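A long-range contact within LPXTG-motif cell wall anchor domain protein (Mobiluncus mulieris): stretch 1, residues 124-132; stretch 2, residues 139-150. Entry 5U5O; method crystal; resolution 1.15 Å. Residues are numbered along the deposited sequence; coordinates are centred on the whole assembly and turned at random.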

# COMPACT_ATOMS: atom_id res chain seq x y z
N GLU A 124 3.38 14.64 17.01
CA GLU A 124 3.87 14.55 18.40
C GLU A 124 3.64 15.88 19.11
O GLU A 124 3.75 16.96 18.49
CB GLU A 124 5.36 14.22 18.45
CG GLU A 124 5.86 13.72 19.81
CD GLU A 124 5.54 12.24 20.04
OE1 GLU A 124 5.19 11.52 19.07
OE2 GLU A 124 5.61 11.82 21.21
N GLN A 125 3.31 15.80 20.39
CA GLN A 125 3.23 17.01 21.22
C GLN A 125 4.01 16.80 22.51
O GLN A 125 4.08 15.67 23.06
CB GLN A 125 1.79 17.40 21.52
CG GLN A 125 0.89 17.51 20.29
CD GLN A 125 0.38 16.14 19.83
OE1 GLN A 125 -0.03 15.32 20.64
NE2 GLN A 125 0.44 15.88 18.52
N LEU A 126 4.54 17.92 23.01
CA LEU A 126 5.31 17.96 24.24
C LEU A 126 4.63 18.89 25.22
O LEU A 126 4.40 20.07 24.88
CB LEU A 126 6.72 18.48 23.94
CG LEU A 126 7.68 18.69 25.12
CD1 LEU A 126 8.02 17.37 25.78
CD2 LEU A 126 8.93 19.45 24.67
N TRP A 127 4.40 18.44 26.45
CA TRP A 127 3.68 19.17 27.49
C TRP A 127 4.64 19.39 28.66
O TRP A 127 5.26 18.44 29.16
CB TRP A 127 2.44 18.40 27.97
CG TRP A 127 1.36 18.19 26.96
CD1 TRP A 127 1.35 17.27 25.95
CD2 TRP A 127 0.10 18.87 26.90
NE1 TRP A 127 0.18 17.36 25.25
CE2 TRP A 127 -0.61 18.32 25.81
CE3 TRP A 127 -0.49 19.89 27.66
CZ2 TRP A 127 -1.89 18.76 25.45
CZ3 TRP A 127 -1.76 20.32 27.30
CH2 TRP A 127 -2.44 19.76 26.20
N ALA A 128 4.77 20.64 29.10
CA ALA A 128 5.62 20.94 30.26
C ALA A 128 5.00 20.44 31.56
O ALA A 128 3.79 20.27 31.68
CB ALA A 128 5.88 22.44 30.37
N GLU A 129 5.87 20.22 32.53
CA GLU A 129 5.46 19.79 33.86
C GLU A 129 4.37 20.75 34.41
O GLU A 129 4.45 21.97 34.25
CB GLU A 129 6.69 19.76 34.77
CG GLU A 129 6.49 19.01 36.07
CD GLU A 129 7.74 18.96 36.93
OE1 GLU A 129 8.84 18.67 36.41
OE2 GLU A 129 7.63 19.20 38.15
N GLY A 130 3.30 20.16 34.96
CA GLY A 130 2.21 20.91 35.57
C GLY A 130 1.11 21.43 34.66
O GLY A 130 0.13 22.02 35.14
N THR A 131 1.24 21.23 33.35
CA THR A 131 0.30 21.79 32.36
C THR A 131 -0.81 20.82 31.95
O THR A 131 -1.70 21.18 31.17
CB THR A 131 1.03 22.28 31.10
OG1 THR A 131 1.60 21.17 30.39
CG2 THR A 131 2.12 23.30 31.45
N TYR A 132 -0.77 19.60 32.47
CA TYR A 132 -1.72 18.55 32.11
C TYR A 132 -2.40 18.04 33.38
O TYR A 132 -1.76 17.88 34.41
CB TYR A 132 -1.02 17.41 31.33
CG TYR A 132 0.30 16.90 31.90
CD1 TYR A 132 1.51 17.53 31.61
CD2 TYR A 132 0.36 15.74 32.70
CE1 TYR A 132 2.72 17.07 32.10
CE2 TYR A 132 1.57 15.27 33.20
CZ TYR A 132 2.75 15.93 32.90
OH TYR A 132 3.96 15.48 33.39
N GLU A 139 -3.72 9.54 25.56
CA GLU A 139 -3.93 10.99 25.44
C GLU A 139 -3.46 11.72 26.69
O GLU A 139 -3.42 11.14 27.78
CB GLU A 139 -5.41 11.31 25.26
CG GLU A 139 -6.06 10.69 24.03
CD GLU A 139 -7.49 11.13 23.85
OE1 GLU A 139 -8.24 11.16 24.86
OE2 GLU A 139 -7.88 11.45 22.71
N VAL A 140 -3.09 12.98 26.49
CA VAL A 140 -2.86 13.92 27.57
C VAL A 140 -4.13 14.77 27.71
O VAL A 140 -4.62 15.31 26.71
CB VAL A 140 -1.65 14.83 27.25
CG1 VAL A 140 -1.44 15.88 28.34
CG2 VAL A 140 -0.38 14.01 27.06
N THR A 141 -4.64 14.87 28.93
CA THR A 141 -5.78 15.74 29.23
C THR A 141 -5.23 17.10 29.67
O THR A 141 -4.46 17.16 30.62
CB THR A 141 -6.64 15.16 30.37
OG1 THR A 141 -7.00 13.81 30.05
CG2 THR A 141 -7.92 15.97 30.59
N PRO A 142 -5.63 18.19 28.98
CA PRO A 142 -5.17 19.51 29.43
C PRO A 142 -5.86 20.00 30.70
O PRO A 142 -6.86 19.41 31.14
CB PRO A 142 -5.52 20.42 28.26
CG PRO A 142 -6.65 19.75 27.56
CD PRO A 142 -6.42 18.28 27.74
N LYS A 143 -5.32 21.06 31.27
CA LYS A 143 -5.98 21.81 32.34
C LYS A 143 -6.76 22.91 31.67
O LYS A 143 -6.20 23.96 31.33
CB LYS A 143 -4.96 22.39 33.30
CG LYS A 143 -4.17 21.34 34.06
CD LYS A 143 -3.45 21.95 35.23
CE LYS A 143 -2.73 20.89 36.03
NZ LYS A 143 -1.88 21.50 37.08
N GLY A 144 -8.05 22.67 31.44
CA GLY A 144 -8.91 23.61 30.75
C GLY A 144 -8.39 23.95 29.36
O GLY A 144 -8.40 23.11 28.46
N LYS A 145 -7.90 25.18 29.21
CA LYS A 145 -7.43 25.69 27.92
C LYS A 145 -5.94 25.43 27.64
O LYS A 145 -5.45 25.85 26.59
CB LYS A 145 -7.69 27.19 27.82
N SER A 146 -5.23 24.76 28.56
CA SER A 146 -3.78 24.58 28.41
C SER A 146 -3.41 23.82 27.13
O SER A 146 -4.19 23.01 26.62
CB SER A 146 -3.16 23.89 29.62
OG SER A 146 -3.39 22.49 29.59
N GLU A 147 -2.22 24.10 26.64
CA GLU A 147 -1.74 23.57 25.37
C GLU A 147 -0.33 23.01 25.53
O GLU A 147 0.37 23.36 26.48
CB GLU A 147 -1.74 24.68 24.32
CG GLU A 147 -3.14 25.14 23.92
CD GLU A 147 -3.15 26.15 22.79
OE1 GLU A 147 -2.10 26.77 22.52
OE2 GLU A 147 -4.21 26.33 22.16
N PRO A 148 0.10 22.14 24.61
CA PRO A 148 1.50 21.71 24.64
C PRO A 148 2.43 22.90 24.42
O PRO A 148 2.06 23.86 23.73
CB PRO A 148 1.62 20.73 23.47
CG PRO A 148 0.41 20.91 22.64
CD PRO A 148 -0.65 21.57 23.47
N VAL A 149 3.61 22.81 25.01
CA VAL A 149 4.63 23.85 24.77
C VAL A 149 5.32 23.69 23.43
O VAL A 149 5.93 24.66 22.95
CB VAL A 149 5.69 23.94 25.90
CG1 VAL A 149 5.03 24.39 27.19
CG2 VAL A 149 6.45 22.63 26.10
N ALA A 150 5.23 22.52 22.81
CA ALA A 150 5.77 22.33 21.47
C ALA A 150 5.01 21.23 20.78
O ALA A 150 4.54 20.29 21.44
CB ALA A 150 7.24 21.99 21.52
O HOH W 1 2.44 22.20 28.02

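Two short antiparallel pairings, one at Leu 126 and Ala 150 and the other at Tyr 132 and Pro 142, flank a contact whose centre is the indole of Trp 127, packed between aliphatic groups of the second stretch and bordered by polar links from a turn. At the first pairing the backbones join directly: Leu 126 N donates to Ala 150 O at 2.8 Å with a nearly straight N-H...O angle of 167°. The return bond, from Ala 150 N to Leu 126 O, is weak at 3.3 Å. Leu 126 O also accepts a weak bond from Val 149 N, short at 2.9 Å but bent to 123°, so one carbonyl serves two successive amides. The side chains of Leu 126 and Ala 150 lie on the same face of the sheet, CB to CB 4.3 Å, and Leu 126 CG lies 4.2 Å from Val 149 CG2.

The CA-to-CB bond of Trp 127 points away from the second stretch, yet with chi1 near -65° (m) the indole comes back to it, and this residue has the largest area covered by the other stretch, 116 Å². Val 140 CG1 sits over one ring face, 3.6 Å from the centroid of the five-membered ring and only 9° off its normal. Over the opposite face, Pro 148 CD lies 3.9 Å from the centroid of the six-membered ring; both are CH-pi contacts. Ser 146 OG meets the ring edge, 3.6 Å from Trp 127 CZ3. Val 140 CG1 also touches Tyr 132 CB at 3.4 Å, tying the indole's surroundings to the second pairing.

That pairing is of the non-hydrogen-bonded type, with Tyr 132 CA and Pro 142 CA 4.5 Å apart and their side chains diverging. Ser 146 OG donates to Thr 131 O at 2.7 Å and accepts from Lys 143 N at 2.9 Å, so a single hydroxyl braces the type II' turn from Lys 143 to Ser 146 while fastening it to the first stretch. The extended Lys 143 side chain reaches across to Gly 130, its NZ donating to Gly 130 O at 2.8 Å. Gly 130 belongs to the type II turn from Ala 128 to Thr 131, and its positive phi of 84° favours glycine. Water 1 bridges the stretches, accepting from Ala 128 N at 3.0 Å and donating to Thr 131 OG1 at 2.7 Å and Glu 147 O at 2.8 Å.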